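Local coordinates for protein neutral ceramidase (Pseudomonas aeruginosa, PDB 2ZWS) that hydrolyses the N-acyl linkage of ceramides to give sphingosine and a free fatty acid, and also runs the reverse synthesis, as a secreted zinc-dependent amidase, at residues Arg300-Thr305 with Leu393-Phe398; Leu307-Glu312 with Tyr475-Val480; Gln371-Ile376 with Glu454-Glu459; Phe559-Asn564 with Tyr614-Gly619. All coordinates share one frame; numbering follows the deposited sequence.

Contact 1 (Arg300-Thr305 with Leu393-Phe398); sequences RFVDFT and LPIQMF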
# COMPACT_ATOMS: atom_id res chain seq x y z
N ARG A 300 -17.30 -12.21 3.94
CA ARG A 300 -18.39 -11.72 4.76
C ARG A 300 -18.10 -10.31 5.25
O ARG A 300 -17.03 -10.09 5.79
CB ARG A 300 -18.51 -12.63 6.00
CG ARG A 300 -19.87 -13.10 6.19
CD ARG A 300 -20.30 -13.01 7.62
NE ARG A 300 -19.51 -13.73 8.60
CZ ARG A 300 -19.79 -13.69 9.90
NH1 ARG A 300 -20.81 -12.96 10.30
NH2 ARG A 300 -19.06 -14.37 10.79
N PHE A 301 -19.04 -9.38 5.08
CA PHE A 301 -19.05 -8.18 5.92
C PHE A 301 -19.62 -8.52 7.29
O PHE A 301 -20.72 -9.08 7.40
CB PHE A 301 -19.85 -7.04 5.30
CG PHE A 301 -19.14 -6.30 4.20
CD1 PHE A 301 -17.95 -5.60 4.46
CD2 PHE A 301 -19.68 -6.22 2.92
CE1 PHE A 301 -17.30 -4.87 3.47
CE2 PHE A 301 -19.02 -5.50 1.88
CZ PHE A 301 -17.84 -4.85 2.15
N VAL A 302 -18.87 -8.17 8.33
CA VAL A 302 -19.27 -8.47 9.73
C VAL A 302 -19.53 -7.20 10.50
O VAL A 302 -18.68 -6.31 10.55
CB VAL A 302 -18.16 -9.29 10.46
CG1 VAL A 302 -18.62 -9.70 11.84
CG2 VAL A 302 -17.80 -10.52 9.64
N ASP A 303 -20.71 -7.10 11.11
CA ASP A 303 -20.97 -5.98 12.00
C ASP A 303 -20.27 -6.21 13.36
O ASP A 303 -20.58 -7.16 14.11
CB ASP A 303 -22.48 -5.79 12.18
CG ASP A 303 -22.82 -4.50 12.95
OD1 ASP A 303 -21.91 -3.80 13.45
OD2 ASP A 303 -24.04 -4.18 13.01
N PHE A 304 -19.28 -5.36 13.64
CA PHE A 304 -18.45 -5.49 14.85
C PHE A 304 -19.16 -4.99 16.11
O PHE A 304 -18.76 -5.31 17.23
CB PHE A 304 -17.08 -4.79 14.64
CG PHE A 304 -16.00 -5.71 14.16
CD1 PHE A 304 -16.25 -6.64 13.14
CD2 PHE A 304 -14.73 -5.66 14.72
CE1 PHE A 304 -15.24 -7.52 12.71
CE2 PHE A 304 -13.73 -6.54 14.30
CZ PHE A 304 -13.99 -7.47 13.31
N THR A 305 -20.24 -4.23 15.93
CA THR A 305 -20.95 -3.63 17.07
C THR A 305 -21.63 -4.72 17.90
O THR A 305 -22.46 -5.48 17.38
CB THR A 305 -21.93 -2.55 16.59
OG1 THR A 305 -21.21 -1.52 15.90
CG2 THR A 305 -22.68 -1.93 17.77
N LEU A 393 -16.94 -4.72 8.88
CA LEU A 393 -15.60 -5.02 8.35
C LEU A 393 -15.57 -6.30 7.52
O LEU A 393 -16.28 -7.26 7.85
CB LEU A 393 -14.58 -5.11 9.50
CG LEU A 393 -14.32 -3.77 10.23
CD1 LEU A 393 -13.50 -4.04 11.43
CD2 LEU A 393 -13.63 -2.79 9.29
N PRO A 394 -14.78 -6.31 6.44
CA PRO A 394 -14.71 -7.47 5.57
C PRO A 394 -13.76 -8.52 6.15
O PRO A 394 -12.65 -8.19 6.62
CB PRO A 394 -14.12 -6.90 4.28
CG PRO A 394 -13.18 -5.79 4.74
CD PRO A 394 -13.89 -5.21 5.99
N ILE A 395 -14.21 -9.78 6.08
CA ILE A 395 -13.38 -10.92 6.41
C ILE A 395 -13.40 -11.80 5.15
O ILE A 395 -14.47 -12.07 4.59
CB ILE A 395 -13.99 -11.72 7.61
CG1 ILE A 395 -14.11 -10.85 8.90
CG2 ILE A 395 -13.20 -13.02 7.84
CD1 ILE A 395 -12.78 -10.33 9.38
N GLN A 396 -12.23 -12.25 4.70
CA GLN A 396 -12.13 -12.95 3.43
C GLN A 396 -11.03 -13.99 3.50
O GLN A 396 -9.97 -13.77 4.14
CB GLN A 396 -11.79 -11.94 2.34
CG GLN A 396 -11.85 -12.54 0.93
CD GLN A 396 -11.57 -11.49 -0.11
OE1 GLN A 396 -10.60 -10.75 0.02
NE2 GLN A 396 -12.43 -11.39 -1.15
N MET A 397 -11.25 -15.10 2.79
CA MET A 397 -10.24 -16.14 2.62
C MET A 397 -10.31 -16.68 1.21
O MET A 397 -11.41 -16.90 0.67
CB MET A 397 -10.44 -17.31 3.58
CG MET A 397 -10.26 -16.98 5.05
SD MET A 397 -10.59 -18.37 6.16
CE MET A 397 -9.42 -19.58 5.54
N PHE A 398 -9.13 -16.85 0.59
CA PHE A 398 -9.02 -17.56 -0.69
C PHE A 398 -8.39 -18.91 -0.40
O PHE A 398 -7.47 -19.00 0.42
CB PHE A 398 -8.07 -16.85 -1.65
CG PHE A 398 -8.63 -15.62 -2.31
CD1 PHE A 398 -9.96 -15.22 -2.14
CD2 PHE A 398 -7.81 -14.86 -3.14
CE1 PHE A 398 -10.45 -14.07 -2.76
CE2 PHE A 398 -8.30 -13.72 -3.79
CZ PHE A 398 -9.62 -13.34 -3.60
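Arg300 and Ile395 form an antiparallel hydrogen-bonded pair, with Arg300 N to Ile395 O and Ile395 N to Arg300 O both at 2.9 Å. Next comes Phe301, in a non-hydrogen-bonded pair with Pro394. Its CG lies anti to the carbonyl carbon (chi1 -78°). From there the ring reaches the proline obliquely, and Phe301 CE1 comes 3.9 Å from Pro394 CB. This face of the sheet also meets helix 68-81, where Gln68, a probable substrate-binding residue, touches both Phe301 and Pro394. Strand 295-303 is an edge strand of a four-stranded mixed sheet, and strand 392-400 is its neighbour. The hydrogen-bonded pattern resumes at Val302, where Val302 N to Leu393 O is 2.8 Å. Val302 CG2 also packs on Ile395 CG1 at 3.8 Å, on the face that carries Arg300 and Leu393. The same CG2 lies over the centre of the Arg300 guanidinium. After Asp303 the chain leaves the strand in an Asx turn, in which Asp303 OD1 accepts from Thr305 N. Phe304 then brings its ring against Leu393. Leu393 CD1 sits over the middle of one ring face, 3.7 Å from the Phe304 centroid and 8° off the normal, a CH-pi contact. Tyr467 and Tyr475 also meet this ring.

Contact 2 (Leu307-Glu312 with Tyr475-Val480); sequences LPIRPE and YQQLFV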
# COMPACT_ATOMS: atom_id res chain seq x y z
N LEU A 307 -20.48 -7.52 18.86
CA LEU A 307 -20.20 -8.85 18.36
C LEU A 307 -19.90 -9.84 19.49
O LEU A 307 -18.94 -9.64 20.23
CB LEU A 307 -19.01 -8.82 17.38
CG LEU A 307 -18.64 -10.14 16.72
CD1 LEU A 307 -19.73 -10.64 15.79
CD2 LEU A 307 -17.32 -9.95 15.94
N PRO A 308 -20.71 -10.90 19.61
CA PRO A 308 -20.45 -11.91 20.64
C PRO A 308 -19.22 -12.75 20.30
O PRO A 308 -19.03 -13.15 19.15
CB PRO A 308 -21.70 -12.79 20.60
CG PRO A 308 -22.73 -11.99 19.87
CD PRO A 308 -21.92 -11.24 18.84
N ILE A 309 -18.40 -13.01 21.31
CA ILE A 309 -17.23 -13.86 21.15
C ILE A 309 -17.36 -15.09 22.04
O ILE A 309 -17.58 -14.97 23.26
CB ILE A 309 -15.91 -13.13 21.49
CG1 ILE A 309 -15.90 -11.75 20.83
CG2 ILE A 309 -14.73 -13.98 21.02
CD1 ILE A 309 -14.92 -10.79 21.40
N ARG A 310 -17.22 -16.26 21.43
CA ARG A 310 -17.38 -17.52 22.16
C ARG A 310 -16.21 -17.76 23.13
O ARG A 310 -15.08 -17.36 22.84
CB ARG A 310 -17.55 -18.69 21.18
CG ARG A 310 -18.74 -18.52 20.23
CD ARG A 310 -19.11 -19.81 19.54
NE ARG A 310 -18.01 -20.36 18.74
CZ ARG A 310 -17.72 -20.00 17.49
NH1 ARG A 310 -18.44 -19.07 16.87
NH2 ARG A 310 -16.72 -20.58 16.86
N PRO A 311 -16.49 -18.39 24.29
CA PRO A 311 -15.43 -18.62 25.29
C PRO A 311 -14.17 -19.33 24.81
O PRO A 311 -13.10 -19.09 25.37
CB PRO A 311 -16.13 -19.44 26.39
CG PRO A 311 -17.45 -19.86 25.85
CD PRO A 311 -17.80 -18.87 24.76
N GLU A 312 -14.28 -20.19 23.79
CA GLU A 312 -13.10 -20.88 23.24
C GLU A 312 -12.00 -19.92 22.77
O GLU A 312 -10.83 -20.31 22.68
CB GLU A 312 -13.50 -21.85 22.12
CG GLU A 312 -14.47 -21.27 21.09
CD GLU A 312 -15.29 -22.33 20.36
OE1 GLU A 312 -14.69 -23.29 19.84
OE2 GLU A 312 -16.53 -22.19 20.30
N TYR A 475 -11.43 -11.58 15.79
CA TYR A 475 -10.89 -11.92 14.46
C TYR A 475 -10.56 -13.41 14.36
O TYR A 475 -10.79 -14.03 13.34
CB TYR A 475 -9.66 -11.10 14.14
CG TYR A 475 -9.95 -9.71 13.63
CD1 TYR A 475 -10.41 -9.51 12.32
CD2 TYR A 475 -9.71 -8.59 14.43
CE1 TYR A 475 -10.65 -8.24 11.84
CE2 TYR A 475 -9.92 -7.31 13.96
CZ TYR A 475 -10.39 -7.14 12.64
OH TYR A 475 -10.60 -5.88 12.12
N GLN A 476 -10.04 -14.00 15.44
CA GLN A 476 -9.70 -15.40 15.39
C GLN A 476 -10.97 -16.24 15.19
O GLN A 476 -11.00 -17.15 14.35
CB GLN A 476 -8.95 -15.84 16.65
CG GLN A 476 -8.32 -17.21 16.55
CD GLN A 476 -7.20 -17.40 17.56
OE1 GLN A 476 -6.34 -16.53 17.71
NE2 GLN A 476 -7.20 -18.55 18.23
N GLN A 477 -12.02 -15.91 15.93
CA GLN A 477 -13.31 -16.60 15.78
C GLN A 477 -13.84 -16.48 14.36
O GLN A 477 -14.29 -17.47 13.78
CB GLN A 477 -14.32 -15.99 16.72
CG GLN A 477 -15.73 -16.53 16.55
CD GLN A 477 -16.65 -15.96 17.59
OE1 GLN A 477 -17.51 -15.14 17.29
NE2 GLN A 477 -16.43 -16.36 18.82
N LEU A 478 -13.79 -15.26 13.83
CA LEU A 478 -14.33 -15.00 12.49
C LEU A 478 -13.60 -15.80 11.41
O LEU A 478 -14.23 -16.40 10.52
CB LEU A 478 -14.27 -13.50 12.19
CG LEU A 478 -15.21 -12.64 13.04
CD1 LEU A 478 -14.92 -11.16 12.82
CD2 LEU A 478 -16.67 -12.94 12.80
N PHE A 479 -12.27 -15.79 11.48
CA PHE A 479 -11.48 -16.57 10.53
C PHE A 479 -11.61 -18.08 10.72
O PHE A 479 -11.62 -18.83 9.73
CB PHE A 479 -10.01 -16.11 10.55
CG PHE A 479 -9.77 -14.86 9.74
CD1 PHE A 479 -9.87 -14.90 8.35
CD2 PHE A 479 -9.45 -13.64 10.36
CE1 PHE A 479 -9.66 -13.76 7.57
CE2 PHE A 479 -9.22 -12.48 9.54
CZ PHE A 479 -9.34 -12.56 8.15
N VAL A 480 -11.67 -18.55 11.96
CA VAL A 480 -11.86 -20.00 12.16
C VAL A 480 -13.22 -20.44 11.62
O VAL A 480 -13.30 -21.45 10.89
CB VAL A 480 -11.68 -20.39 13.64
CG1 VAL A 480 -12.24 -21.80 13.91
CG2 VAL A 480 -10.20 -20.34 13.97
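Gln477 and Arg310 carry most of this contact, and their side chains cross at about a right angle. Gln477 leaves the helix with CG anti to the backbone N (chi1 174°). The chain beyond CG is extended, which carries the amide out to segment 307-312. There the amide stacks on one face of the Arg310 guanidinium, with the two planes only 12° apart. Gln477 CD lies 3.7 Å from Arg310 NH1. The arginine chain bends at chi3 (-59°), which sets NE where Glu312 meets it. In one of two conformers of Glu312, OE2 lies in the guanidinium plane and accepts from Arg310 NE at 2.8 Å in a salt bridge. A second bridge runs from Arg310 NH2 to Asp481, the residue that follows the segment on the helix. Two acids can thus hold the arginine, while the glutamine covers one of its faces. The outer end of the Gln477 amide also reaches the backbone around Pro308 and Arg310. Ile309 crosses the same glutamine obliquely. At the start of segment 307-312, Leu307 and Leu478 point at each other tip to tip, and Leu307 CD2 is 4.1 Å from Leu478 CD1. Strand 308-309 pairs with strand 319-320 in a small two-stranded antiparallel sheet, and this contact places strand 308-309 beside helix 471-488. Ile309 also packs on Ala473 and Ala474 of the helix. Elsewhere on the helix, Tyr475 and Phe479 pack on strand 392-400, while Gln476 and Val480 touch helix 414-428.

Contact 3 (Gln371-Ile376 with Glu454-Glu459); sequences QAEKTI and EYAAQE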
# COMPACT_ATOMS: atom_id res chain seq x y z
N GLN A 371 -13.56 -1.36 27.63
CA GLN A 371 -12.25 -1.09 27.02
C GLN A 371 -11.05 -1.47 27.91
O GLN A 371 -9.89 -1.40 27.48
CB GLN A 371 -12.15 0.38 26.59
CG GLN A 371 -13.02 0.75 25.39
CD GLN A 371 -12.43 0.27 24.07
OE1 GLN A 371 -11.27 -0.16 24.02
NE2 GLN A 371 -13.22 0.34 22.99
N ALA A 372 -11.34 -1.87 29.16
CA ALA A 372 -10.36 -2.52 30.05
C ALA A 372 -9.18 -1.61 30.36
O ALA A 372 -9.39 -0.49 30.83
CB ALA A 372 -9.92 -3.90 29.48
N GLU A 373 -7.96 -2.03 30.07
CA GLU A 373 -6.80 -1.22 30.47
C GLU A 373 -6.57 0.06 29.67
O GLU A 373 -5.72 0.88 30.00
CB GLU A 373 -5.52 -2.03 30.68
CG GLU A 373 -5.28 -3.22 29.81
CD GLU A 373 -6.21 -4.40 30.07
OE1 GLU A 373 -6.20 -5.05 31.16
OE2 GLU A 373 -6.95 -4.71 29.14
N LYS A 374 -7.34 0.25 28.60
CA LYS A 374 -7.23 1.47 27.83
C LYS A 374 -7.68 2.70 28.61
O LYS A 374 -8.68 2.66 29.33
CB LYS A 374 -8.10 1.32 26.57
CG LYS A 374 -7.96 2.49 25.56
CD LYS A 374 -8.83 2.28 24.30
CE LYS A 374 -8.19 1.25 23.37
NZ LYS A 374 -9.22 0.81 22.38
N THR A 375 -6.92 3.79 28.48
CA THR A 375 -7.43 5.08 28.93
C THR A 375 -7.87 5.85 27.68
O THR A 375 -7.07 6.22 26.81
CB THR A 375 -6.48 5.87 29.85
OG1 THR A 375 -5.39 6.43 29.10
CG2 THR A 375 -5.94 4.97 30.96
N ILE A 376 -9.17 6.01 27.59
CA ILE A 376 -9.77 6.53 26.36
C ILE A 376 -9.37 7.98 26.10
O ILE A 376 -9.53 8.84 26.97
CB ILE A 376 -11.30 6.37 26.38
CG1 ILE A 376 -11.66 4.87 26.39
CG2 ILE A 376 -11.92 7.11 25.21
CD1 ILE A 376 -13.12 4.57 26.66
N GLU A 454 -0.92 -8.33 24.96
CA GLU A 454 -0.36 -7.08 24.44
C GLU A 454 -1.26 -5.89 24.75
O GLU A 454 -0.77 -4.81 25.09
CB GLU A 454 -0.16 -7.17 22.93
CG GLU A 454 0.98 -8.06 22.50
CD GLU A 454 0.84 -8.56 21.09
OE1 GLU A 454 -0.10 -8.13 20.38
OE2 GLU A 454 1.67 -9.39 20.68
N TYR A 455 -2.57 -6.08 24.56
CA TYR A 455 -3.52 -5.00 24.78
C TYR A 455 -3.36 -4.43 26.17
O TYR A 455 -3.40 -3.20 26.33
CB TYR A 455 -4.95 -5.51 24.59
CG TYR A 455 -6.01 -4.46 24.73
CD1 TYR A 455 -6.51 -3.80 23.60
CD2 TYR A 455 -6.55 -4.14 25.99
CE1 TYR A 455 -7.50 -2.84 23.70
CE2 TYR A 455 -7.55 -3.16 26.12
CZ TYR A 455 -8.02 -2.52 24.95
OH TYR A 455 -9.01 -1.58 25.04
N ALA A 456 -3.17 -5.31 27.16
CA ALA A 456 -3.09 -4.87 28.57
C ALA A 456 -1.94 -3.90 28.81
O ALA A 456 -2.04 -3.02 29.67
CB ALA A 456 -2.99 -6.07 29.51
N ALA A 457 -0.86 -4.05 28.05
CA ALA A 457 0.31 -3.18 28.18
C ALA A 457 0.06 -1.77 27.66
O ALA A 457 0.71 -0.82 28.10
CB ALA A 457 1.52 -3.80 27.51
N GLN A 458 -0.86 -1.64 26.70
CA GLN A 458 -1.23 -0.33 26.13
C GLN A 458 -0.06 0.49 25.60
O GLN A 458 0.01 1.70 25.81
CB GLN A 458 -2.12 0.50 27.08
CG GLN A 458 -3.54 -0.03 27.22
CD GLN A 458 -4.37 0.16 25.97
OE1 GLN A 458 -4.63 1.29 25.55
NE2 GLN A 458 -4.82 -0.93 25.39
N GLU A 459 0.84 -0.18 24.88
CA GLU A 459 1.79 0.54 24.04
C GLU A 459 0.99 1.00 22.81
O GLU A 459 -0.22 0.78 22.77
CB GLU A 459 2.98 -0.35 23.67
CG GLU A 459 3.88 -0.65 24.88
CD GLU A 459 5.19 -1.28 24.45
OE1 GLU A 459 5.18 -2.47 24.04
OE2 GLU A 459 6.23 -0.58 24.51
O HOH W 1 -4.44 3.56 26.68
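Tyr455 donates its hydroxyl proton to the backbone carbonyl of Gln371, with Tyr455 OH 2.6 Å from Gln371 O. Tyr455 CG stands anti to the backbone N (chi1 -177°). Gln371 O lies at the ring edge, near its plane. The same oxygen accepts from Lys374 N, closing a type II' turn from Gln371 to Lys374, so two donors grip it. Gln371 OE1 also comes 2.9 Å from Tyr455 OH. Around the hydroxyl lies the aliphatic part of Lys374, which crosses the tyrosine at about a right angle and brings CE to 3.4 Å from Tyr455 OH. Glu373 OE2 lies near another part of the ring edge, though the exact placement of this side chain is uncertain.

Gln458 covers one face of this tyrosine. It bends back at chi2 (-70°), and its NE2 sits over the ring centre while donating to Tyr455 O at 2.8 Å. A water lies between Gln458 OE1 and Thr375 N, but its approach to OE1 is short enough to be doubtful. The next shell fixes the polar ends. Lys374 NZ donates to Gln371 OE1 and to the carbonyls of Thr465 and Ala325. Glu373 is bridged to Arg452 on helix 452-457, and Gln371 NE2 bonds Leu466 O.

The contact ties the turn after helix 365-370 to the end of helix 452-457 through polar bonds more than apolar packing. The lysine charge beside Gln371 OE1 and Tyr455 OH would probably make the hydroxyl a stronger donor.

Contact 4 (Phe559-Asn564 with Tyr614-Gly619); sequences FLEVVN and YIRHYG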
# COMPACT_ATOMS: atom_id res chain seq x y z
N PHE A 559 5.83 13.23 -15.50
CA PHE A 559 6.22 14.64 -15.42
C PHE A 559 7.58 14.90 -16.03
O PHE A 559 7.99 16.07 -16.17
CB PHE A 559 6.22 15.11 -13.96
CG PHE A 559 4.83 15.25 -13.38
CD1 PHE A 559 4.06 16.39 -13.68
CD2 PHE A 559 4.27 14.25 -12.59
CE1 PHE A 559 2.78 16.53 -13.18
CE2 PHE A 559 2.98 14.39 -12.07
CZ PHE A 559 2.22 15.53 -12.39
N LEU A 560 8.31 13.84 -16.37
CA LEU A 560 9.68 14.00 -16.83
C LEU A 560 10.11 12.80 -17.66
O LEU A 560 9.67 11.68 -17.47
CB LEU A 560 10.64 14.18 -15.66
CG LEU A 560 10.98 12.95 -14.80
CD1 LEU A 560 12.23 12.19 -15.31
CD2 LEU A 560 11.09 13.32 -13.32
N GLU A 561 11.04 13.08 -18.56
CA GLU A 561 11.69 12.04 -19.35
C GLU A 561 13.17 12.40 -19.42
O GLU A 561 13.50 13.57 -19.62
CB GLU A 561 11.09 12.00 -20.76
CG GLU A 561 9.74 11.28 -20.83
CD GLU A 561 9.04 11.39 -22.19
OE1 GLU A 561 9.50 12.16 -23.07
OE2 GLU A 561 8.01 10.70 -22.36
N VAL A 562 14.04 11.41 -19.24
CA VAL A 562 15.46 11.51 -19.60
C VAL A 562 15.58 10.87 -20.96
O VAL A 562 15.23 9.69 -21.12
CB VAL A 562 16.39 10.79 -18.61
CG1 VAL A 562 17.83 11.04 -18.99
CG2 VAL A 562 16.16 11.31 -17.20
N VAL A 563 16.07 11.66 -21.92
CA VAL A 563 16.08 11.26 -23.32
C VAL A 563 17.51 11.12 -23.84
O VAL A 563 18.31 12.05 -23.72
CB VAL A 563 15.28 12.25 -24.20
CG1 VAL A 563 15.25 11.78 -25.66
CG2 VAL A 563 13.85 12.43 -23.69
N ASN A 564 17.80 9.94 -24.41
CA ASN A 564 19.08 9.61 -25.02
C ASN A 564 19.00 9.93 -26.52
O ASN A 564 18.09 9.46 -27.21
CB ASN A 564 19.35 8.11 -24.80
CG ASN A 564 20.71 7.63 -25.34
OD1 ASN A 564 21.61 8.42 -25.62
ND2 ASN A 564 20.85 6.32 -25.46
N TYR A 614 19.09 14.71 -22.94
CA TYR A 614 18.44 15.91 -22.43
C TYR A 614 17.27 15.53 -21.55
O TYR A 614 16.89 14.36 -21.49
CB TYR A 614 18.02 16.85 -23.55
CG TYR A 614 16.93 16.34 -24.48
CD1 TYR A 614 17.25 15.65 -25.66
CD2 TYR A 614 15.59 16.60 -24.21
CE1 TYR A 614 16.25 15.21 -26.52
CE2 TYR A 614 14.59 16.18 -25.07
CZ TYR A 614 14.93 15.47 -26.22
OH TYR A 614 13.92 15.06 -27.07
N ILE A 615 16.69 16.50 -20.85
CA ILE A 615 15.55 16.22 -19.98
C ILE A 615 14.33 16.99 -20.47
O ILE A 615 14.41 18.19 -20.77
CB ILE A 615 15.90 16.54 -18.49
CG1 ILE A 615 16.95 15.53 -17.97
CG2 ILE A 615 14.64 16.54 -17.60
CD1 ILE A 615 17.56 15.87 -16.62
N ARG A 616 13.21 16.29 -20.61
CA ARG A 616 11.94 16.89 -20.97
C ARG A 616 10.99 16.92 -19.77
O ARG A 616 10.89 15.93 -19.01
CB ARG A 616 11.32 16.12 -22.14
CG ARG A 616 10.06 16.71 -22.71
CD ARG A 616 9.76 16.14 -24.09
NE ARG A 616 8.49 16.65 -24.58
CZ ARG A 616 7.98 16.37 -25.77
NH1 ARG A 616 6.81 16.89 -26.13
NH2 ARG A 616 8.63 15.56 -26.59
N HIS A 617 10.27 18.03 -19.62
CA HIS A 617 9.26 18.18 -18.59
C HIS A 617 7.87 18.28 -19.21
O HIS A 617 7.68 18.96 -20.21
CB HIS A 617 9.55 19.41 -17.72
CG HIS A 617 8.42 19.80 -16.81
ND1 HIS A 617 7.85 18.93 -15.90
CD2 HIS A 617 7.81 21.00 -16.63
CE1 HIS A 617 6.90 19.57 -15.23
NE2 HIS A 617 6.85 20.82 -15.66
N TYR A 618 6.91 17.58 -18.62
CA TYR A 618 5.49 17.69 -18.97
C TYR A 618 4.72 18.11 -17.72
O TYR A 618 4.94 17.52 -16.66
CB TYR A 618 4.94 16.34 -19.42
CG TYR A 618 5.63 15.69 -20.58
CD1 TYR A 618 5.08 15.79 -21.86
CD2 TYR A 618 6.79 14.93 -20.43
CE1 TYR A 618 5.67 15.16 -22.94
CE2 TYR A 618 7.40 14.30 -21.50
CZ TYR A 618 6.83 14.43 -22.76
OH TYR A 618 7.40 13.81 -23.86
N GLY A 619 3.83 19.09 -17.84
CA GLY A 619 3.00 19.55 -16.73
C GLY A 619 1.67 20.09 -17.24
O GLY A 619 1.34 19.93 -18.43
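Phe559 and Glu561 lose the most surface here, each about 78 Å² against strand 614-619. Glu561 extends beyond CG and meets Tyr618 at its ring edge. Tyr618 OH donates to Glu561 OE1 at 2.8 Å, meeting the carboxylate from above its plane, and the two planes stand 76° apart. The Arg616 guanidinium lies against this hydroxyl on the same face of the sheet. Its charge, near the carboxylate but not touching it, may favour the ionised glutamate.

The Phe559 carbonyl is held twice. His617 ND1 donates in the carbonyl plane at 2.9 Å, and Tyr618 N donates from above it at 3.1 Å. The Phe559 ring meets the Tyr618 carbonyl obliquely, with Phe559 CD1 3.3 Å from Tyr618 O, and stacks on Tyr586.

Val563 and Tyr614 run side by side. Tyr614 CG takes the crowded position between the backbone N and carbonyl carbon (chi1 66°). Val563 CB sits over one face of the Tyr614 ring, 3.9 Å from the Tyr614 centroid, a CH-pi contact. Backbone bonds join the strands at Glu561 with Arg616 and at Val563 with Tyr614. Leu560, Val562, Ile615 and His617 share the opposite face, which packs on strand 595-603.

Such two-sheet packing fits the beta-sandwich of the C-terminal domain. Its magnesium site is close by: Asp579, a ligand of that ion, accepts from Phe559 N.

Contacts 1 and 4 are buried strand pairings, whereas contacts 2 and 3 are partly buried and join loops or short strands to helices. Contacts 1 and 2 share a neighbourhood: helix 471-488 packs on the sheet of contact 1 through Tyr475, Leu478 and Phe479. Contact 3 stands apart from both, with nearest atoms about 10 Å from contact 1 and about 11 Å from contact 2. Contact 4 lies in the C-terminal beta-sandwich, its centre about 46 Å from that of contact 1. Backbone bonds carry contacts 1 and 4, though contact 4 adds tyrosine and histidine donors. Contact 2 rests on a guanidinium stack, contact 3 on a tyrosine hydroxyl bound to a turn carbonyl.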